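Local coordinates for MutT/nudix family protein (PDB 3GZ5), which probably acts as a transcriptional regulator of NAD metabolism that responds to ADP-ribose, joining a Nudix domain to a DNA-binding winged-helix domain, at residues 24-29 / 146-151; 42-47 / 140-145; 66-71 / 87-92; 201-206 / 232-237. All coordinates share one frame; numbering follows the deposited sequence.

Contact 1 (24-29 / 146-151)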
loop_
_atom_site.group_PDB
_atom_site.type_symbol
_atom_site.label_atom_id
_atom_site.label_comp_id
_atom_site.label_asym_id
_atom_site.label_seq_id
_atom_site.Cartn_x
_atom_site.Cartn_y
_atom_site.Cartn_z
ATOM N N THR B 24 -15.656 -0.721 8.415
ATOM C CA THR B 24 -14.918 -0.257 9.578
ATOM C C THR B 24 -13.507 0.207 9.203
ATOM O O THR B 24 -13.031 -0.000 8.077
ATOM C CB THR B 24 -14.841 -1.329 10.685
ATOM O OG1 THR B 24 -14.160 -2.490 10.186
ATOM C CG2 THR B 24 -16.268 -1.727 11.205
ATOM N N VAL B 25 -12.848 0.863 10.143
ATOM C CA VAL B 25 -11.458 1.226 9.975
ATOM C C VAL B 25 -10.752 0.577 11.177
ATOM O O VAL B 25 -11.333 0.549 12.245
ATOM C CB VAL B 25 -11.297 2.801 9.902
ATOM C CG1 VAL B 25 -9.879 3.193 9.638
ATOM C CG2 VAL B 25 -12.157 3.378 8.783
ATOM N N ASP B 26 -9.554 0.006 10.990
ATOM C CA ASP B 26 -8.766 -0.589 12.088
ATOM C C ASP B 26 -7.325 -0.110 11.994
ATOM O O ASP B 26 -6.887 0.351 10.962
ATOM C CB ASP B 26 -8.758 -2.132 12.033
ATOM C CG ASP B 26 -10.095 -2.750 12.452
ATOM O OD1 ASP B 26 -10.513 -3.753 11.868
ATOM O OD2 ASP B 26 -10.755 -2.212 13.357
ATOM N N ALA B 27 -6.587 -0.276 13.079
ATOM C CA ALA B 27 -5.190 0.114 13.167
ATOM C C ALA B 27 -4.427 -0.907 13.987
ATOM O O ALA B 27 -4.858 -1.283 15.092
ATOM C CB ALA B 27 -5.066 1.462 13.813
ATOM N N VAL B 28 -3.315 -1.366 13.411
ATOM C CA VAL B 28 -2.249 -2.044 14.139
ATOM C C VAL B 28 -1.233 -0.982 14.586
ATOM O O VAL B 28 -0.435 -0.475 13.788
ATOM C CB VAL B 28 -1.586 -3.150 13.302
ATOM C CG1 VAL B 28 -0.675 -3.979 14.171
ATOM C CG2 VAL B 28 -2.653 -4.066 12.655
ATOM N N LEU B 29 -1.313 -0.609 15.858
ATOM C CA LEU B 29 -0.421 0.357 16.439
ATOM C C LEU B 29 0.663 -0.394 17.200
ATOM O O LEU B 29 0.354 -1.139 18.142
ATOM C CB LEU B 29 -1.200 1.263 17.378
ATOM C CG LEU B 29 -0.460 2.178 18.363
ATOM C CD1 LEU B 29 0.291 3.297 17.658
ATOM C CD2 LEU B 29 -1.470 2.758 19.376
ATOM N N LEU B 146 -5.540 -11.268 13.575
ATOM C CA LEU B 146 -4.220 -11.862 13.612
ATOM C C LEU B 146 -3.523 -11.726 12.264
ATOM O O LEU B 146 -2.321 -11.462 12.197
ATOM C CB LEU B 146 -4.268 -13.343 14.013
ATOM C CG LEU B 146 -2.893 -14.038 13.997
ATOM C CD1 LEU B 146 -1.943 -13.346 14.978
ATOM C CD2 LEU B 146 -3.002 -15.536 14.309
ATOM N N GLN B 147 -4.285 -11.927 11.199
ATOM C CA GLN B 147 -3.765 -11.874 9.853
ATOM C C GLN B 147 -3.366 -10.445 9.462
ATOM O O GLN B 147 -2.339 -10.245 8.813
ATOM C CB GLN B 147 -4.829 -12.418 8.907
ATOM C CG GLN B 147 -4.335 -12.883 7.557
ATOM C CD GLN B 147 -5.398 -13.689 6.830
ATOM O OE1 GLN B 147 -6.343 -14.202 7.457
ATOM N NE2 GLN B 147 -5.254 -13.811 5.506
ATOM N N LEU B 148 -4.181 -9.468 9.870
ATOM C CA LEU B 148 -3.870 -8.037 9.715
ATOM C C LEU B 148 -2.589 -7.628 10.474
ATOM O O LEU B 148 -1.775 -6.875 9.955
ATOM C CB LEU B 148 -5.065 -7.172 10.151
ATOM C CG LEU B 148 -6.346 -7.187 9.300
ATOM C CD1 LEU B 148 -7.432 -6.391 9.969
ATOM C CD2 LEU B 148 -6.132 -6.681 7.844
ATOM N N ILE B 149 -2.415 -8.143 11.692
ATOM C CA ILE B 149 -1.185 -7.945 12.493
ATOM C C ILE B 149 0.058 -8.492 11.785
ATOM O O ILE B 149 1.059 -7.781 11.645
ATOM C CB ILE B 149 -1.357 -8.459 13.958
ATOM C CG1 ILE B 149 -2.389 -7.585 14.665
ATOM C CG2 ILE B 149 -0.048 -8.413 14.755
ATOM C CD1 ILE B 149 -2.968 -8.161 15.913
ATOM N N GLU B 150 -0.029 -9.729 11.296
ATOM C CA GLU B 150 1.041 -10.339 10.499
ATOM C C GLU B 150 1.419 -9.537 9.237
ATOM O O GLU B 150 2.602 -9.409 8.898
ATOM C CB GLU B 150 0.643 -11.763 10.070
ATOM C CG GLU B 150 0.440 -12.749 11.221
ATOM C CD GLU B 150 0.024 -14.152 10.748
ATOM O OE1 GLU B 150 -0.325 -14.309 9.547
ATOM O OE2 GLU B 150 0.050 -15.095 11.585
ATOM N N GLN B 151 0.412 -9.030 8.528
ATOM C CA GLN B 151 0.648 -8.160 7.393
ATOM C C GLN B 151 1.333 -6.832 7.816
ATOM O O GLN B 151 2.301 -6.401 7.191
ATOM C CB GLN B 151 -0.660 -7.916 6.642
ATOM C CG GLN B 151 -0.453 -7.504 5.192
ATOM C CD GLN B 151 -1.721 -7.579 4.350
ATOM O OE1 GLN B 151 -2.674 -8.316 4.666
ATOM N NE2 GLN B 151 -1.735 -6.812 3.259
#

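Contact 2 (42-47 / 140-145)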
loop_
_atom_site.group_PDB
_atom_site.type_symbol
_atom_site.label_atom_id
_atom_site.label_comp_id
_atom_site.label_asym_id
_atom_site.label_seq_id
_atom_site.Cartn_x
_atom_site.Cartn_y
_atom_site.Cartn_z
ATOM N N VAL B 42 -7.501 -4.222 22.148
ATOM C CA VAL B 42 -8.734 -3.745 22.766
ATOM C C VAL B 42 -9.621 -4.960 22.920
ATOM O O VAL B 42 -9.759 -5.765 21.988
ATOM C CB VAL B 42 -9.448 -2.665 21.882
ATOM C CG1 VAL B 42 -10.795 -2.224 22.488
ATOM C CG2 VAL B 42 -8.547 -1.463 21.670
ATOM N N GLN B 43 -10.183 -5.124 24.114
ATOM C CA GLN B 43 -11.043 -6.267 24.367
ATOM C C GLN B 43 -12.464 -5.954 23.907
ATOM O O GLN B 43 -13.003 -4.889 24.229
ATOM C CB GLN B 43 -11.028 -6.656 25.843
ATOM C CG GLN B 43 -11.219 -8.133 26.024
ATOM C CD GLN B 43 -11.475 -8.553 27.462
ATOM O OE1 GLN B 43 -11.594 -7.721 28.380
ATOM N NE2 GLN B 43 -11.580 -9.859 27.662
ATOM N N ARG B 44 -13.046 -6.889 23.155
ATOM C CA ARG B 44 -14.385 -6.711 22.587
ATOM C C ARG B 44 -15.509 -6.866 23.620
ATOM O O ARG B 44 -15.855 -7.988 24.031
ATOM C CB ARG B 44 -14.614 -7.675 21.421
ATOM C CG ARG B 44 -13.842 -7.354 20.162
ATOM C CD ARG B 44 -14.605 -7.851 18.956
ATOM N NE ARG B 44 -15.783 -7.015 18.710
ATOM C CZ ARG B 44 -16.845 -7.398 18.013
ATOM N NH1 ARG B 44 -17.870 -6.573 17.849
ATOM N NH2 ARG B 44 -16.896 -8.613 17.498
ATOM N N SER B 45 -16.058 -5.723 24.033
ATOM C CA SER B 45 -17.227 -5.660 24.912
ATOM C C SER B 45 -18.517 -5.695 24.086
ATOM O O SER B 45 -19.416 -4.862 24.300
ATOM C CB SER B 45 -17.194 -4.357 25.700
ATOM O OG SER B 45 -17.296 -3.234 24.827
ATOM N N ASN B 46 -18.611 -6.656 23.158
ATOM C CA ASN B 46 -19.583 -6.578 22.072
ATOM C C ASN B 46 -19.576 -7.822 21.197
ATOM O O ASN B 46 -18.530 -8.221 20.677
ATOM C CB ASN B 46 -19.259 -5.357 21.204
ATOM C CG ASN B 46 -20.477 -4.532 20.868
ATOM O OD1 ASN B 46 -21.438 -4.468 21.640
ATOM N ND2 ASN B 46 -20.439 -3.877 19.715
ATOM N N HIS B 47 -20.749 -8.432 21.047
ATOM C CA HIS B 47 -20.974 -9.606 20.187
ATOM C C HIS B 47 -20.839 -9.119 18.725
ATOM O O HIS B 47 -21.171 -7.954 18.434
ATOM C CB HIS B 47 -22.408 -10.109 20.456
ATOM C CG HIS B 47 -22.543 -11.593 20.685
ATOM N ND1 HIS B 47 -22.939 -12.124 21.898
ATOM C CD2 HIS B 47 -22.415 -12.649 19.844
ATOM C CE1 HIS B 47 -23.024 -13.441 21.801
ATOM N NE2 HIS B 47 -22.715 -13.784 20.562
ATOM N N PRO B 140 -6.222 -15.957 20.480
ATOM C CA PRO B 140 -7.402 -16.080 19.633
ATOM C C PRO B 140 -7.993 -14.695 19.380
ATOM O O PRO B 140 -8.815 -14.195 20.166
ATOM C CB PRO B 140 -8.342 -16.953 20.471
ATOM C CG PRO B 140 -7.973 -16.657 21.905
ATOM C CD PRO B 140 -6.562 -16.100 21.915
ATOM N N LEU B 141 -7.552 -14.057 18.297
ATOM C CA LEU B 141 -7.969 -12.673 18.060
ATOM C C LEU B 141 -9.288 -12.651 17.313
ATOM O O LEU B 141 -9.535 -13.498 16.447
ATOM C CB LEU B 141 -6.884 -11.879 17.322
ATOM C CG LEU B 141 -5.529 -11.808 18.037
ATOM C CD1 LEU B 141 -4.591 -10.890 17.296
ATOM C CD2 LEU B 141 -5.658 -11.357 19.492
ATOM N N ALA B 142 -10.140 -11.695 17.671
ATOM C CA ALA B 142 -11.370 -11.458 16.923
ATOM C C ALA B 142 -11.115 -11.417 15.403
ATOM O O ALA B 142 -10.047 -10.994 14.939
ATOM C CB ALA B 142 -12.043 -10.182 17.400
ATOM N N PHE B 143 -12.094 -11.917 14.657
ATOM C CA PHE B 143 -12.140 -11.850 13.214
ATOM C C PHE B 143 -10.856 -12.345 12.577
ATOM O O PHE B 143 -10.380 -13.450 12.886
ATOM C CB PHE B 143 -12.480 -10.427 12.750
ATOM C CG PHE B 143 -13.731 -9.852 13.374
ATOM C CD1 PHE B 143 -14.992 -10.161 12.862
ATOM C CD2 PHE B 143 -13.650 -8.971 14.440
ATOM C CE1 PHE B 143 -16.159 -9.614 13.423
ATOM C CE2 PHE B 143 -14.811 -8.418 15.014
ATOM C CZ PHE B 143 -16.065 -8.738 14.493
ATOM N N ASP B 144 -10.305 -11.539 11.671
ATOM C CA ASP B 144 -9.103 -11.903 10.929
ATOM C C ASP B 144 -7.944 -11.015 11.374
ATOM O O ASP B 144 -6.959 -10.869 10.645
ATOM C CB ASP B 144 -9.342 -11.782 9.401
ATOM C CG ASP B 144 -9.736 -10.348 8.959
ATOM O OD1 ASP B 144 -10.033 -9.485 9.816
ATOM O OD2 ASP B 144 -9.762 -10.096 7.743
ATOM N N HIS B 145 -8.074 -10.442 12.567
ATOM C CA HIS B 145 -7.131 -9.468 13.087
ATOM C C HIS B 145 -5.690 -9.975 13.292
ATOM O O HIS B 145 -4.727 -9.195 13.174
ATOM C CB HIS B 145 -7.655 -8.852 14.373
ATOM C CG HIS B 145 -8.842 -7.965 14.177
ATOM N ND1 HIS B 145 -9.359 -7.195 15.194
ATOM C CD2 HIS B 145 -9.625 -7.736 13.094
ATOM C CE1 HIS B 145 -10.411 -6.530 14.750
ATOM N NE2 HIS B 145 -10.583 -6.828 13.471
#

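Contact 3 (66-71 / 87-92)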
loop_
_atom_site.group_PDB
_atom_site.type_symbol
_atom_site.label_atom_id
_atom_site.label_comp_id
_atom_site.label_asym_id
_atom_site.label_seq_id
_atom_site.Cartn_x
_atom_site.Cartn_y
_atom_site.Cartn_z
ATOM N N GLU B 66 -13.908 13.665 8.806
ATOM C CA GLU B 66 -13.985 14.213 7.446
ATOM C C GLU B 66 -13.208 13.358 6.418
ATOM O O GLU B 66 -13.375 13.522 5.214
ATOM C CB GLU B 66 -13.474 15.651 7.431
ATOM C CG GLU B 66 -14.114 16.511 8.523
ATOM C CD GLU B 66 -14.030 17.998 8.235
ATOM O OE1 GLU B 66 -15.046 18.555 7.751
ATOM O OE2 GLU B 66 -12.952 18.603 8.481
ATOM N N SER B 67 -12.358 12.458 6.906
ATOM C CA SER B 67 -11.605 11.529 6.063
ATOM C C SER B 67 -11.396 10.210 6.828
ATOM O O SER B 67 -11.630 10.144 8.041
ATOM C CB SER B 67 -10.244 12.117 5.691
ATOM O OG SER B 67 -9.452 12.143 6.870
ATOM N N LEU B 68 -10.940 9.178 6.120
ATOM C CA LEU B 68 -10.585 7.902 6.752
ATOM C C LEU B 68 -9.450 8.022 7.762
ATOM O O LEU B 68 -9.500 7.389 8.803
ATOM C CB LEU B 68 -10.243 6.873 5.694
ATOM C CG LEU B 68 -11.414 6.431 4.811
ATOM C CD1 LEU B 68 -10.848 5.563 3.729
ATOM C CD2 LEU B 68 -12.519 5.718 5.652
ATOM N N GLU B 69 -8.449 8.849 7.480
ATOM C CA GLU B 69 -7.397 9.114 8.458
ATOM C C GLU B 69 -7.940 9.725 9.754
ATOM O O GLU B 69 -7.520 9.337 10.856
ATOM C CB GLU B 69 -6.266 9.982 7.873
ATOM C CG GLU B 69 -5.051 10.072 8.782
ATOM C CD GLU B 69 -3.991 11.038 8.269
ATOM O OE1 GLU B 69 -3.879 12.152 8.823
ATOM O OE2 GLU B 69 -3.270 10.691 7.309
ATOM N N GLN B 70 -8.846 10.693 9.642
ATOM C CA GLN B 70 -9.468 11.258 10.851
ATOM C C GLN B 70 -10.229 10.164 11.615
ATOM O O GLN B 70 -10.158 10.074 12.824
ATOM C CB GLN B 70 -10.345 12.454 10.502
ATOM C CG GLN B 70 -9.521 13.609 9.928
ATOM C CD GLN B 70 -10.259 14.952 9.810
ATOM O OE1 GLN B 70 -9.665 15.967 9.397
ATOM N NE2 GLN B 70 -11.535 14.967 10.156
ATOM N N THR B 71 -10.911 9.283 10.896
ATOM C CA THR B 71 -11.547 8.143 11.532
ATOM C C THR B 71 -10.560 7.300 12.373
ATOM O O THR B 71 -10.798 7.082 13.548
ATOM C CB THR B 71 -12.275 7.274 10.508
ATOM O OG1 THR B 71 -13.230 8.097 9.800
ATOM C CG2 THR B 71 -12.979 6.100 11.220
ATOM N N ILE B 87 1.421 7.211 10.966
ATOM C CA ILE B 87 0.280 6.399 10.547
ATOM C C ILE B 87 0.255 6.281 9.036
ATOM O O ILE B 87 0.514 7.244 8.331
ATOM C CB ILE B 87 -1.082 6.942 11.146
ATOM C CG1 ILE B 87 -2.194 5.915 10.954
ATOM C CG2 ILE B 87 -1.470 8.321 10.541
ATOM C CD1 ILE B 87 -3.201 5.918 12.070
ATOM N N GLU B 88 -0.028 5.082 8.543
ATOM C CA GLU B 88 -0.058 4.802 7.125
ATOM C C GLU B 88 -1.046 3.680 6.871
ATOM O O GLU B 88 -1.067 2.670 7.597
ATOM C CB GLU B 88 1.343 4.355 6.648
ATOM C CG GLU B 88 1.396 3.942 5.170
ATOM C CD GLU B 88 2.724 3.315 4.765
ATOM O OE1 GLU B 88 3.228 3.632 3.662
ATOM O OE2 GLU B 88 3.261 2.486 5.538
ATOM N N GLN B 89 -1.852 3.833 5.828
ATOM C CA GLN B 89 -2.773 2.785 5.422
ATOM C C GLN B 89 -2.015 1.508 5.034
ATOM O O GLN B 89 -1.042 1.552 4.266
ATOM C CB GLN B 89 -3.625 3.294 4.252
ATOM C CG GLN B 89 -5.047 2.784 4.217
ATOM C CD GLN B 89 -5.847 3.393 3.087
ATOM O OE1 GLN B 89 -6.603 4.359 3.282
ATOM N NE2 GLN B 89 -5.698 2.835 1.914
ATOM N N LEU B 90 -2.439 0.376 5.585
ATOM C CA LEU B 90 -1.875 -0.928 5.276
ATOM C C LEU B 90 -2.574 -1.606 4.075
ATOM O O LEU B 90 -1.961 -1.906 3.047
ATOM C CB LEU B 90 -1.961 -1.825 6.521
ATOM C CG LEU B 90 -1.368 -3.241 6.419
ATOM C CD1 LEU B 90 0.130 -3.213 6.121
ATOM C CD2 LEU B 90 -1.687 -4.120 7.650
ATOM N N CYS B 91 -3.872 -1.853 4.227
ATOM C CA CYS B 91 -4.623 -2.619 3.271
ATOM C C CYS B 91 -6.110 -2.462 3.618
ATOM O O CYS B 91 -6.464 -1.956 4.695
ATOM C CB CYS B 91 -4.199 -4.101 3.293
ATOM S SG CYS B 91 -4.505 -4.889 4.893
ATOM N N THR B 92 -6.961 -2.836 2.669
ATOM C CA THR B 92 -8.406 -2.862 2.862
ATOM C C THR B 92 -8.780 -4.299 2.601
ATOM O O THR B 92 -8.473 -4.833 1.543
ATOM C CB THR B 92 -9.117 -1.883 1.892
ATOM O OG1 THR B 92 -8.765 -0.552 2.276
ATOM C CG2 THR B 92 -10.634 -2.013 1.947
#

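Contact 4 (201-206 / 232-237)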
loop_
_atom_site.group_PDB
_atom_site.type_symbol
_atom_site.label_atom_id
_atom_site.label_comp_id
_atom_site.label_asym_id
_atom_site.label_seq_id
_atom_site.Cartn_x
_atom_site.Cartn_y
_atom_site.Cartn_z
ATOM N N GLU B 201 23.467 9.050 8.367
ATOM C CA GLU B 201 24.122 10.350 8.201
ATOM C C GLU B 201 23.863 10.952 6.829
ATOM O O GLU B 201 23.709 12.168 6.696
ATOM C CB GLU B 201 25.629 10.261 8.476
ATOM C CG GLU B 201 25.988 10.060 9.975
ATOM C CD GLU B 201 27.508 10.018 10.271
ATOM O OE1 GLU B 201 28.270 10.876 9.764
ATOM O OE2 GLU B 201 27.939 9.132 11.045
ATOM N N GLN B 202 23.772 10.098 5.818
ATOM C CA GLN B 202 23.570 10.549 4.450
ATOM C C GLN B 202 22.102 10.832 4.107
ATOM O O GLN B 202 21.810 11.726 3.310
ATOM C CB GLN B 202 24.193 9.543 3.482
ATOM C CG GLN B 202 25.719 9.683 3.412
ATOM C CD GLN B 202 26.432 8.410 2.981
ATOM O OE1 GLN B 202 27.475 8.059 3.544
ATOM N NE2 GLN B 202 25.880 7.713 1.981
ATOM N N ALA B 203 21.191 10.072 4.715
ATOM C CA ALA B 203 19.756 10.345 4.649
ATOM C C ALA B 203 19.485 11.748 5.183
ATOM O O ALA B 203 18.626 12.466 4.671
ATOM C CB ALA B 203 19.000 9.338 5.454
ATOM N N ASP B 204 20.225 12.134 6.215
ATOM C CA ASP B 204 20.124 13.477 6.723
ATOM C C ASP B 204 18.721 13.718 7.313
ATOM O O ASP B 204 18.062 14.732 7.026
ATOM C CB ASP B 204 20.406 14.427 5.566
ATOM C CG ASP B 204 20.674 15.807 6.022
ATOM O OD1 ASP B 204 21.433 15.954 7.007
ATOM O OD2 ASP B 204 20.107 16.732 5.404
ATOM N N LEU B 205 18.292 12.763 8.138
ATOM C CA LEU B 205 16.916 12.667 8.645
ATOM C C LEU B 205 16.800 12.864 10.139
ATOM O O LEU B 205 15.688 13.011 10.673
ATOM C CB LEU B 205 16.325 11.296 8.299
ATOM C CG LEU B 205 15.964 11.078 6.834
ATOM C CD1 LEU B 205 15.661 9.597 6.600
ATOM C CD2 LEU B 205 14.770 11.966 6.443
ATOM N N LEU B 206 17.934 12.812 10.824
ATOM C CA LEU B 206 17.940 12.962 12.261
ATOM C C LEU B 206 18.474 14.346 12.618
ATOM O O LEU B 206 19.387 14.868 11.947
ATOM C CB LEU B 206 18.798 11.876 12.912
ATOM C CG LEU B 206 18.348 10.418 12.771
ATOM C CD1 LEU B 206 19.291 9.502 13.568
ATOM C CD2 LEU B 206 16.930 10.289 13.292
ATOM N N TYR B 232 10.567 9.831 3.679
ATOM C CA TYR B 232 11.875 9.495 3.083
ATOM C C TYR B 232 12.114 7.991 2.940
ATOM O O TYR B 232 11.989 7.234 3.916
ATOM C CB TYR B 232 13.031 10.113 3.872
ATOM C CG TYR B 232 14.385 9.867 3.222
ATOM C CD1 TYR B 232 15.024 10.878 2.486
ATOM C CD2 TYR B 232 15.021 8.618 3.331
ATOM C CE1 TYR B 232 16.258 10.656 1.881
ATOM C CE2 TYR B 232 16.255 8.382 2.735
ATOM C CZ TYR B 232 16.869 9.401 2.007
ATOM O OH TYR B 232 18.088 9.159 1.416
ATOM N N ARG B 233 12.496 7.577 1.734
ATOM C CA ARG B 233 12.885 6.191 1.459
ATOM C C ARG B 233 14.273 6.101 0.811
ATOM O O ARG B 233 14.550 6.804 -0.168
ATOM C CB ARG B 233 11.853 5.508 0.543
ATOM C CG ARG B 233 10.421 5.436 1.104
ATOM C CD ARG B 233 10.317 4.610 2.416
ATOM N NE ARG B 233 8.975 4.645 3.025
ATOM C CZ ARG B 233 8.560 5.557 3.903
ATOM N NH1 ARG B 233 9.366 6.526 4.310
ATOM N NH2 ARG B 233 7.320 5.496 4.387
ATOM N N PHE B 234 15.133 5.226 1.349
ATOM C CA PHE B 234 16.395 4.876 0.695
ATOM C C PHE B 234 16.070 4.058 -0.540
ATOM O O PHE B 234 15.133 3.253 -0.533
ATOM C CB PHE B 234 17.291 4.010 1.591
ATOM C CG PHE B 234 17.736 4.677 2.857
ATOM C CD1 PHE B 234 18.803 5.571 2.851
ATOM C CD2 PHE B 234 17.113 4.383 4.069
ATOM C CE1 PHE B 234 19.231 6.171 4.030
ATOM C CE2 PHE B 234 17.533 4.973 5.253
ATOM C CZ PHE B 234 18.587 5.876 5.235
ATOM N N LEU B 235 16.847 4.259 -1.595
ATOM C CA LEU B 235 16.716 3.457 -2.815
ATOM C C LEU B 235 17.290 2.036 -2.655
ATOM O O LEU B 235 16.702 1.047 -3.117
ATOM C CB LEU B 235 17.321 4.207 -4.008
ATOM C CG LEU B 235 16.309 4.887 -4.945
ATOM C CD1 LEU B 235 15.454 5.929 -4.220
ATOM C CD2 LEU B 235 17.004 5.510 -6.168
ATOM N N ARG B 236 18.431 1.936 -1.984
ATOM C CA ARG B 236 19.039 0.651 -1.675
ATOM C C ARG B 236 18.595 0.158 -0.300
ATOM O O ARG B 236 18.443 0.959 0.638
ATOM C CB ARG B 236 20.583 0.709 -1.765
ATOM C CG ARG B 236 21.252 2.128 -1.786
ATOM C CD ARG B 236 21.061 2.980 -0.482
ATOM N NE ARG B 236 19.992 3.992 -0.596
ATOM C CZ ARG B 236 20.141 5.216 -1.106
ATOM N NH1 ARG B 236 21.316 5.623 -1.573
ATOM N NH2 ARG B 236 19.112 6.049 -1.159
ATOM N N ASN B 237 18.381 -1.160 -0.197
ATOM C CA ASN B 237 18.088 -1.827 1.077
ATOM C C ASN B 237 19.202 -1.672 2.111
ATOM O O ASN B 237 20.345 -1.351 1.769
ATOM C CB ASN B 237 17.790 -3.316 0.862
ATOM C CG ASN B 237 18.860 -4.022 0.024
ATOM O OD1 ASN B 237 19.210 -3.575 -1.074
ATOM N ND2 ASN B 237 19.369 -5.143 0.534
#

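Contact 1 (24-29 / 146-151)
V28 and I149 meet because their first torsions turn a methyl of V28 and CG1 of I149 toward each other: CG1 of V28 stands anti to the backbone N (chi1 -170°), with CG2 beside that nitrogen, while CG1 of I149 lies anti to its own carbonyl carbon (chi1 -66°). The two side chains cross at a slant, V28 CG1 lying 4.0 Å from I149 CG1. The second methyl of the valine is shared, since V28 CG2 is 4.1 Å from I149 CG1 and also rests 4.0 Å from the backbone O of L148. V28 thus fits against the helix backbone as well as against a side chain. Strand 22-33 belongs to the central mixed sheet of the Nudix fold, in which helices pack on both sides of the sheet; helix 145-162 covers the face from which D26 and V28 project, whereas V25 and A27 meet helix 68-80 across the sheet. The axes of the two short segments approach to 9.0 Å at a crossing angle of -53°. At D26 the touch is looser, with OD1 of D26 4.5 Å from CD1 of L148. OD1 of the buried D26 is hydrogen-bonded to OG1 of T106, on the adjoining strand 104-112, and L148 continues past it onto C108 and V93.

Contact 2 (42-47 / 140-145)
The guanidinium of R44 lies obliquely against the F143 ring, without a hydrogen bond between the segments, and this is the striking feature here. NH2 of R44 comes within 3.1 Å of CZ of F143 and 3.2 Å of CE2 of F143, and the two planes are 35° apart, too tilted for a flat stack. CE2 of F143 lies over one face of the guanidinium. A bend at chi3 (72°) turns the end of the R44 chain out of line, and the long axes of the two side chains cross at about a right angle. The backbone O of N46 also sits over a guanidinium face, 3.2 Å above the plane. Nearer the backbone the contact is apolar: CD of R44 packs 3.8 Å from CB of A142. A leucine in place of R44 would probably keep some of the packing on A142 but leave CZ and CE2 of F143 without the guanidinium that lies against them. The type II' turn from A142 to H145, closed by H145 N to A142 O (3.1 Å), presents F143 at its second position. F143 also meets F49 edge to face. The contact thus joins the end of strand 36-43 to the loop between helix 133-136 and the start of helix 145-162.

Contact 3 (66-71 / 87-92)
Between E69 and I87 the touch is between an acid group and an aliphatic branch: CD of E69 lies 4.3 Å from CG2 of I87. E69 reaches the strand through an extended chain, its CG anti to the backbone N (chi1 -170°), which carries the acid group from the exposed flank of the helix to the isoleucine. The other van der Waals touch runs from the buried L68 to the side chain of Q89, and is a light one. I87 also packs on V72, L73 and L76, further along helix 68-80.

Of the hydrogen bonds, none joins the two segments; the capping bond lies inside 66-71. S67 is the N-cap of the helix: its OG accepts from Q70 N at 3.2 Å with a nearly straight N-H...O angle of 169°. On the strand, E88 points away from the helix and its carboxylate forms salt bridges with R155 and K159 of helix 145-162.

Across the dimer interface, T92 OG1 bonds to T92 OG1 of the second subunit, and L68 packs on W103 of that subunit. A helix laid against the central sheet, here beside a classic beta bulge at L90 and C91, is part of the alpha/beta/alpha sandwich of the Nudix fold.

Contact 4 (201-206 / 232-237)
L205 lies over one face of the Y232 ring, while A203 approaches the same ring obliquely. The leucine covers the end of the ring next to CB: its CG stands 4.1 Å above the plane, offset toward the rim, and CD1 of L205 comes to 3.5 Å from CD2 of Y232. The other branch, CD2 of L205, touches CB of Y232 at 3.6 Å, so both methyls of the leucine rest on the same face, near the root of the tyrosine. A chi1 of -176° swings the Y232 ring away from its own backbone N and across the helix end until OH lies 3.8 Å from CA of A203. The small A203 methyl sits in the angle where two rings meet, oblique to both, its CB being 4.0 Å from CE2 of Y232 and 3.5 Å from CE1 of F234. The rings also touch each other, CE2 of Y232 lying over a face of F234, with F234 CG in plane at the edge of Y232. Were Y232 cut back to alanine, L205 would probably lose the ring it rests on and F234 the ring atom lying over its face. F234 additionally forms a cation-pi pair with R199. Just past helix 193-203 comes D204, with positive phi; the C-terminal segment 232-237 packs on that end of the helix, which belongs to the winged helix-turn-helix domain.

How the contacts relate
Contacts 1, 2 and 3 all belong to the Nudix domain and reach one mixed sheet, whereas contact 4 joins a helix of the winged-helix domain to the C-terminal segment, its centre about 27 Å from that of contact 1. Contacts 1 and 4 are buried, 2 and 3 partly buried, and these last two are nested within the loop that contact 1 closes. L141 of contact 2 packs on I149, and C91 of contact 3 on L148, so helix 145-162 ties all three together. Chemistry follows position: aliphatic packing in contact 1, a cationic group against a ring in contact 2, a carboxylate beside an isoleucine in contact 3. Contact 4 relies on aromatic rings; like contact 3, it touches the second subunit.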